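Local coordinates for protein reducing end xylose-releasing exo-oligoxylanase (Paenibacillus barengoltzii G22, PDB 5YXT) that probably hydrolyses xylo-oligosaccharides, releasing xylose from their reducing ends, as a member of glycoside hydrolase family 8, at residues P240-Y245 against F259-R264; A231-T236 against Y304-E309; R46-S51 against F87-K92. One frame throughout, in Å; residues are numbered along the deposited sequence.

Contact 1. Residues P240-Y245 against F259-R264; sequences PEYAYY and FSDAYR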
# COMPACT_ATOMS: atom_id res chain seq x y z
N PRO C 240 23.65 10.28 1.37
CA PRO C 240 25.02 9.83 1.15
C PRO C 240 25.75 9.62 2.47
O PRO C 240 25.37 10.18 3.50
CB PRO C 240 25.64 10.99 0.36
CG PRO C 240 24.88 12.21 0.86
CD PRO C 240 23.47 11.72 1.10
N GLU C 241 26.82 8.82 2.43
CA GLU C 241 27.64 8.63 3.63
C GLU C 241 28.30 9.94 4.06
O GLU C 241 28.24 10.31 5.24
CB GLU C 241 28.70 7.55 3.38
CG GLU C 241 28.14 6.13 3.43
CD GLU C 241 29.23 5.07 3.34
OE1 GLU C 241 29.91 4.99 2.29
OE2 GLU C 241 29.40 4.31 4.33
N TYR C 242 28.95 10.64 3.13
CA TYR C 242 29.49 11.97 3.38
C TYR C 242 28.82 12.99 2.47
O TYR C 242 28.49 12.70 1.32
CB TYR C 242 31.02 12.06 3.10
CG TYR C 242 31.93 11.18 3.91
CD1 TYR C 242 31.48 10.44 5.00
CD2 TYR C 242 33.29 11.10 3.57
CE1 TYR C 242 32.34 9.64 5.73
CE2 TYR C 242 34.15 10.31 4.29
CZ TYR C 242 33.68 9.57 5.36
OH TYR C 242 34.57 8.78 6.05
N ALA C 243 28.67 14.22 2.97
CA ALA C 243 28.04 15.27 2.18
C ALA C 243 28.62 16.63 2.56
O ALA C 243 29.13 16.82 3.67
CB ALA C 243 26.52 15.30 2.38
N TYR C 244 28.49 17.57 1.64
CA TYR C 244 28.83 18.96 1.91
C TYR C 244 27.71 19.63 2.70
O TYR C 244 26.63 19.07 2.91
CB TYR C 244 29.10 19.71 0.60
CG TYR C 244 30.22 19.10 -0.21
CD1 TYR C 244 31.55 19.40 0.08
CD2 TYR C 244 29.96 18.24 -1.27
CE1 TYR C 244 32.58 18.85 -0.66
CE2 TYR C 244 30.98 17.69 -2.02
CZ TYR C 244 32.29 17.99 -1.71
OH TYR C 244 33.31 17.44 -2.45
N TYR C 245 28.00 20.86 3.14
CA TYR C 245 27.04 21.60 3.95
C TYR C 245 25.74 21.88 3.19
O TYR C 245 24.70 22.08 3.83
CB TYR C 245 27.67 22.91 4.42
CG TYR C 245 28.76 22.74 5.47
CD1 TYR C 245 28.66 21.78 6.48
CD2 TYR C 245 29.89 23.53 5.44
CE1 TYR C 245 29.67 21.63 7.44
CE2 TYR C 245 30.90 23.39 6.38
CZ TYR C 245 30.78 22.45 7.37
OH TYR C 245 31.80 22.34 8.29
N PHE C 259 25.56 3.69 1.72
CA PHE C 259 26.34 2.56 2.21
C PHE C 259 26.35 2.62 3.73
O PHE C 259 25.66 3.44 4.34
CB PHE C 259 27.76 2.57 1.61
CG PHE C 259 28.33 1.19 1.39
CD1 PHE C 259 27.58 0.25 0.69
CD2 PHE C 259 29.57 0.84 1.87
CE1 PHE C 259 28.05 -1.03 0.48
CE2 PHE C 259 30.06 -0.44 1.66
CZ PHE C 259 29.28 -1.37 0.94
N SER C 260 27.15 1.75 4.35
CA SER C 260 27.10 1.46 5.78
C SER C 260 26.78 2.65 6.70
O SER C 260 25.87 2.57 7.54
CB SER C 260 28.44 0.84 6.19
OG SER C 260 28.84 -0.18 5.27
N ASP C 261 27.54 3.74 6.61
CA ASP C 261 27.31 4.90 7.48
C ASP C 261 25.88 5.41 7.36
O ASP C 261 25.21 5.67 8.36
CB ASP C 261 28.29 6.02 7.14
CG ASP C 261 29.55 5.99 7.98
OD1 ASP C 261 30.06 4.89 8.27
OD2 ASP C 261 30.04 7.08 8.35
N ALA C 262 25.40 5.55 6.13
CA ALA C 262 24.14 6.23 5.88
C ALA C 262 22.94 5.44 6.37
O ALA C 262 21.86 6.02 6.50
CB ALA C 262 23.98 6.51 4.38
N TYR C 263 23.09 4.13 6.60
CA TYR C 263 21.96 3.36 7.10
C TYR C 263 21.39 3.99 8.37
O TYR C 263 20.19 3.91 8.62
CB TYR C 263 22.37 1.92 7.40
CG TYR C 263 22.97 1.15 6.24
CD1 TYR C 263 22.85 1.59 4.93
CD2 TYR C 263 23.64 -0.06 6.47
CE1 TYR C 263 23.42 0.87 3.88
CE2 TYR C 263 24.19 -0.77 5.44
CZ TYR C 263 24.08 -0.31 4.14
OH TYR C 263 24.63 -1.03 3.12
N ARG C 264 22.24 4.64 9.15
CA ARG C 264 21.79 5.14 10.43
C ARG C 264 20.83 6.32 10.30
O ARG C 264 20.11 6.61 11.25
CB ARG C 264 22.99 5.52 11.30
CG ARG C 264 23.81 4.29 11.71
CD ARG C 264 25.10 4.72 12.38
NE ARG C 264 25.94 5.52 11.49
CZ ARG C 264 27.25 5.68 11.66
NH1 ARG C 264 27.87 5.09 12.68
NH2 ARG C 264 27.94 6.42 10.81
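E241 and A262 bring the two backbones together, with their CA atoms 4.8 Å apart. P240-Y245 runs as irregular loop, while F259-R264 makes a turn that leads into helix 263-276, R264 N bonding to D261 O. The side chain of E241 spans the gap. Its CG stands anti to the carbonyl carbon (chi1 -76°) and the chain stays extended to CD, which carries the carboxylate to the start of the turn. There E241 OE2 accepts the backbone N-H of D261 through its anti lone pair, at 3.0 Å from D261 N and with an N-H...O angle of 162°. The other oxygen, E241 OE1, lies 3.3 Å from F259 CB; the two side chains run side by side in the same direction, the carboxylate plane 82° from that of the phenyl ring. In this family's (alpha/alpha)6 barrel, the bond ties the long loop after helix 214-231 to the entry of the next helix. D261 CB packs 3.7 Å from E241 CG, and D261 OD2 makes a salt bridge to R264 NH2 at 3.3 Å. R264 NE also donates to D261 O, and S195 and Y73 bond to the guanidinium. Next to E241 in its own segment, P240 O lies 4.0 Å from A262 CB.

Contact 2. Residues A231-T236 against Y304-E309; sequences ACHPVT and YTISGE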
# COMPACT_ATOMS: atom_id res chain seq x y z
N ALA C 231 20.12 16.60 2.57
CA ALA C 231 20.97 15.44 2.33
C ALA C 231 20.19 14.25 1.81
O ALA C 231 20.73 13.45 1.04
CB ALA C 231 21.71 15.07 3.62
N CYS C 232 18.92 14.11 2.19
CA CYS C 232 18.14 12.95 1.76
C CYS C 232 17.56 13.18 0.37
O CYS C 232 16.98 14.23 0.09
CB CYS C 232 17.02 12.68 2.77
SG CYS C 232 17.63 12.07 4.36
N HIS C 233 17.72 12.19 -0.50
CA HIS C 233 17.25 12.30 -1.88
C HIS C 233 15.73 12.49 -1.88
O HIS C 233 15.03 11.83 -1.10
CB HIS C 233 17.62 11.06 -2.69
CG HIS C 233 17.23 11.15 -4.14
ND1 HIS C 233 18.07 11.68 -5.10
CD2 HIS C 233 16.10 10.79 -4.78
CE1 HIS C 233 17.47 11.63 -6.28
NE2 HIS C 233 16.27 11.09 -6.11
N PRO C 234 15.20 13.38 -2.72
CA PRO C 234 13.78 13.73 -2.63
C PRO C 234 12.84 12.63 -3.10
O PRO C 234 11.65 12.69 -2.78
CB PRO C 234 13.65 14.98 -3.51
CG PRO C 234 14.85 14.94 -4.43
CD PRO C 234 15.95 14.26 -3.64
N VAL C 235 13.33 11.62 -3.82
CA VAL C 235 12.50 10.51 -4.27
C VAL C 235 12.69 9.27 -3.40
O VAL C 235 11.72 8.67 -2.93
CB VAL C 235 12.78 10.20 -5.75
CG1 VAL C 235 12.02 8.94 -6.20
CG2 VAL C 235 12.43 11.42 -6.62
N THR C 236 13.95 8.87 -3.17
CA THR C 236 14.27 7.64 -2.46
C THR C 236 14.40 7.82 -0.96
O THR C 236 14.34 6.83 -0.23
CB THR C 236 15.60 7.06 -2.96
OG1 THR C 236 16.66 7.96 -2.58
CG2 THR C 236 15.59 6.86 -4.47
N TYR C 304 24.08 1.60 -3.29
CA TYR C 304 23.23 2.32 -4.24
C TYR C 304 23.67 3.78 -4.29
O TYR C 304 24.12 4.33 -3.29
CB TYR C 304 21.73 2.28 -3.82
CG TYR C 304 21.20 0.90 -3.51
CD1 TYR C 304 20.73 0.08 -4.53
CD2 TYR C 304 21.17 0.42 -2.21
CE1 TYR C 304 20.26 -1.19 -4.26
CE2 TYR C 304 20.70 -0.85 -1.94
CZ TYR C 304 20.25 -1.65 -2.96
OH TYR C 304 19.79 -2.91 -2.68
N THR C 305 23.51 4.41 -5.46
CA THR C 305 23.56 5.87 -5.44
C THR C 305 22.34 6.40 -4.70
O THR C 305 21.34 5.70 -4.51
CB THR C 305 23.58 6.46 -6.86
OG1 THR C 305 22.30 6.26 -7.48
CG2 THR C 305 24.67 5.81 -7.71
N ILE C 306 22.40 7.67 -4.28
CA ILE C 306 21.28 8.18 -3.51
C ILE C 306 20.01 8.25 -4.35
O ILE C 306 18.90 8.25 -3.80
CB ILE C 306 21.63 9.55 -2.89
CG1 ILE C 306 21.99 10.58 -3.97
CG2 ILE C 306 22.74 9.38 -1.86
CD1 ILE C 306 21.50 11.96 -3.65
N SER C 307 20.14 8.29 -5.68
CA SER C 307 18.97 8.20 -6.54
C SER C 307 18.48 6.77 -6.71
O SER C 307 17.45 6.55 -7.36
CB SER C 307 19.26 8.83 -7.91
OG SER C 307 20.32 8.14 -8.55
N GLY C 308 19.19 5.79 -6.14
CA GLY C 308 18.73 4.42 -6.10
C GLY C 308 19.36 3.48 -7.10
O GLY C 308 18.94 2.32 -7.17
N GLU C 309 20.34 3.92 -7.88
CA GLU C 309 20.95 3.03 -8.87
C GLU C 309 21.87 2.04 -8.17
O GLU C 309 22.71 2.45 -7.36
CB GLU C 309 21.72 3.83 -9.91
CG GLU C 309 20.87 4.84 -10.65
CD GLU C 309 21.64 6.11 -11.00
OE1 GLU C 309 22.03 6.86 -10.06
OE2 GLU C 309 21.85 6.35 -12.21
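The imidazole of H233 lies flat against the backbone of S307, whose CA sits 3.8 Å from the ring centroid and 13° off its normal, a CH-pi contact. P234 CD lies over the opposite face, so the ring is held between the next residue of its own loop and the facing turn. With CG anti to the backbone N (chi1 -176°), H233 reaches across to that turn, and I306 approaches it obliquely, I306 CD1 coming to 3.7 Å from H233 ND1. The carbonyl of I306 points back between H233 and T236: I306 O is 3.3 Å from H233 CB and accepts a hydrogen bond from T236 OG1 at 2.6 Å. That bond meets the carbonyl almost end-on, at a C=O...O angle of 173°. The partner turn is a type I beta turn from T305 to G308 followed by a G1 bulge at G308, closing the hairpin between strands 302-304 and 310-311; G308 N donates to T305 O and T305 N to E309 O. An alanine in place of H233 would probably open a gap beside S307 CA and I306 CD1, leaving the tip of the turn freer to move. T236 OG1 takes a second bond, from L238 N, which helps fix its rotation, and T236 CG2 packs 3.5 Å from S307 O. F292 of helix 281-294 touches T236 as well.

Contact 3. Residues R46-S51 against F87-K92; sequences RIYYPS and FDRIWK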
# COMPACT_ATOMS: atom_id res chain seq x y z
N ARG C 46 29.42 -12.36 19.90
CA ARG C 46 29.81 -11.37 20.89
C ARG C 46 30.47 -10.16 20.23
O ARG C 46 31.24 -10.27 19.27
CB ARG C 46 30.76 -12.00 21.92
CG ARG C 46 32.21 -11.95 21.49
CD ARG C 46 33.08 -13.10 21.97
NE ARG C 46 34.14 -13.33 20.99
CZ ARG C 46 34.99 -14.36 21.00
NH1 ARG C 46 35.90 -14.46 20.04
NH2 ARG C 46 34.93 -15.27 21.95
N ILE C 47 30.16 -8.98 20.76
CA ILE C 47 30.84 -7.75 20.37
C ILE C 47 31.53 -7.07 21.53
O ILE C 47 32.24 -6.08 21.32
CB ILE C 47 29.88 -6.77 19.67
CG1 ILE C 47 28.70 -6.40 20.57
CG2 ILE C 47 29.37 -7.37 18.35
CD1 ILE C 47 27.77 -5.36 19.95
N TYR C 48 31.37 -7.57 22.75
CA TYR C 48 31.96 -6.97 23.94
C TYR C 48 32.86 -7.99 24.61
O TYR C 48 32.50 -9.16 24.73
CB TYR C 48 30.86 -6.51 24.91
CG TYR C 48 31.35 -6.29 26.32
CD1 TYR C 48 32.00 -5.11 26.67
CD2 TYR C 48 31.17 -7.26 27.30
CE1 TYR C 48 32.45 -4.90 27.96
CE2 TYR C 48 31.63 -7.05 28.60
CZ TYR C 48 32.27 -5.87 28.92
OH TYR C 48 32.72 -5.65 30.20
N TYR C 49 34.04 -7.53 25.04
CA TYR C 49 35.04 -8.36 25.70
C TYR C 49 35.48 -7.69 26.99
O TYR C 49 36.01 -6.57 26.95
CB TYR C 49 36.26 -8.57 24.79
CG TYR C 49 35.97 -9.28 23.49
CD1 TYR C 49 35.34 -8.62 22.44
CD2 TYR C 49 36.34 -10.61 23.31
CE1 TYR C 49 35.07 -9.27 21.25
CE2 TYR C 49 36.09 -11.26 22.12
CZ TYR C 49 35.46 -10.59 21.10
OH TYR C 49 35.20 -11.25 19.92
N PRO C 50 35.31 -8.33 28.15
CA PRO C 50 35.93 -7.80 29.37
C PRO C 50 37.45 -7.97 29.34
O PRO C 50 37.98 -8.87 28.69
CB PRO C 50 35.30 -8.64 30.49
CG PRO C 50 34.80 -9.87 29.83
CD PRO C 50 34.43 -9.48 28.41
N SER C 51 38.15 -7.08 30.05
CA SER C 51 39.61 -7.15 30.11
C SER C 51 40.06 -6.73 31.50
O SER C 51 39.82 -5.59 31.91
CB SER C 51 40.26 -6.28 29.04
OG SER C 51 40.70 -5.05 29.58
N PHE C 87 29.05 -0.65 31.45
CA PHE C 87 29.29 0.76 31.16
C PHE C 87 30.63 1.22 31.69
O PHE C 87 31.43 1.82 30.96
CB PHE C 87 28.15 1.60 31.74
CG PHE C 87 28.21 3.06 31.34
CD1 PHE C 87 29.09 3.92 31.96
CD2 PHE C 87 27.37 3.55 30.34
CE1 PHE C 87 29.16 5.26 31.59
CE2 PHE C 87 27.43 4.89 29.98
CZ PHE C 87 28.33 5.74 30.60
N ASP C 88 30.91 0.95 32.98
CA ASP C 88 32.13 1.48 33.58
C ASP C 88 33.38 0.81 33.01
O ASP C 88 34.41 1.47 32.83
CB ASP C 88 32.08 1.31 35.10
CG ASP C 88 31.19 2.34 35.78
OD1 ASP C 88 30.73 3.28 35.09
OD2 ASP C 88 30.95 2.22 37.00
N ARG C 89 33.30 -0.47 32.68
CA ARG C 89 34.43 -1.15 32.07
C ARG C 89 34.78 -0.52 30.73
O ARG C 89 35.95 -0.25 30.44
CB ARG C 89 34.12 -2.64 31.92
CG ARG C 89 34.27 -3.45 33.21
CD ARG C 89 33.67 -4.84 33.05
NE ARG C 89 33.93 -5.74 34.18
CZ ARG C 89 35.05 -6.44 34.34
NH1 ARG C 89 35.18 -7.24 35.40
NH2 ARG C 89 36.05 -6.34 33.46
N ILE C 90 33.77 -0.27 29.89
CA ILE C 90 34.02 0.34 28.58
C ILE C 90 34.58 1.75 28.76
O ILE C 90 35.59 2.12 28.15
CB ILE C 90 32.73 0.36 27.74
CG1 ILE C 90 32.20 -1.07 27.51
CG2 ILE C 90 32.98 1.07 26.40
CD1 ILE C 90 30.87 -1.13 26.68
N TRP C 91 33.94 2.54 29.61
CA TRP C 91 34.39 3.91 29.82
C TRP C 91 35.80 3.95 30.39
O TRP C 91 36.59 4.82 30.03
CB TRP C 91 33.41 4.64 30.74
CG TRP C 91 33.79 6.07 31.02
CD1 TRP C 91 33.97 6.65 32.25
CD2 TRP C 91 34.03 7.11 30.05
NE1 TRP C 91 34.31 7.97 32.11
CE2 TRP C 91 34.36 8.28 30.77
CE3 TRP C 91 34.02 7.16 28.65
CZ2 TRP C 91 34.67 9.49 30.15
CZ3 TRP C 91 34.32 8.37 28.02
CH2 TRP C 91 34.65 9.52 28.78
N LYS C 92 36.16 2.97 31.23
CA LYS C 92 37.51 2.94 31.80
C LYS C 92 38.55 2.68 30.72
O LYS C 92 39.57 3.37 30.66
CB LYS C 92 37.60 1.89 32.90
CG LYS C 92 38.92 1.93 33.70
CD LYS C 92 39.41 3.36 33.92
CE LYS C 92 40.21 3.51 35.21
NZ LYS C 92 40.86 4.86 35.30
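Y48 and R89 meet where strand 48-51 passes helix 84-98, the short axes 9.3 Å apart at closest and inclined at 77°. The tyrosine has CG anti to its backbone N, which sends the ring from the strand toward the helix, hydroxyl first. Y48 OH comes to 3.1 Å from R89 CD, which lies at the ring edge, near the ring plane, and R89 CB is 3.7 Å from the same oxygen. R89 runs extended from CG to NE, so that its aliphatic part crosses the end of the tyrosine at about a right angle. The last torsion (chi4 -83°) then turns the guanidinium sharply out of line with the chain, its plane 85° from that of the ring. R89 NH2 arrives 3.8 Å from P50 CB, and it donates to the backbone carbonyls of M55 and G52, two bonds that pin the charged end to the turn after the strand and the start of strand 55-60. One residue further along the helix, the I90 side chain crosses that of Y48 obliquely: I90 CG1 comes within 3.9 Å of Y48 CE1. This is apolar packing, in contrast to the polar grip at the tip of R89.

Strand 48-51 is an outermost strand of the antiparallel sheet within this chain and pairs with 55-60, whose M58 also packs on Y48. Helix 68-80 adjoins from M71, which touches I90, while helix 126-143 packs against F87 and W91 of helix 84-98.

In the fold
Along the chain contact 3 comes before the other two. Contact 1 is nested within the loop that contact 2 closes: both involve the connection from helix 214-231 to helix 263-276, and contact 2 joins its beginning to the turn between strands 302-304 and 310-311. Their centres are about 11 Å apart and P240 links them, with P240 CD 3.2 Å from A231 O and P240 N 3.5 Å from I306 CG2. Contact 3 lies on the opposite side of the chain's centre, its centre about 28 Å from that of contact 1 and about 37 Å from that of contact 2. Contacts 1 and 2 thus hold one long connection, while contact 3 packs the four-stranded sheet on the barrel elsewhere.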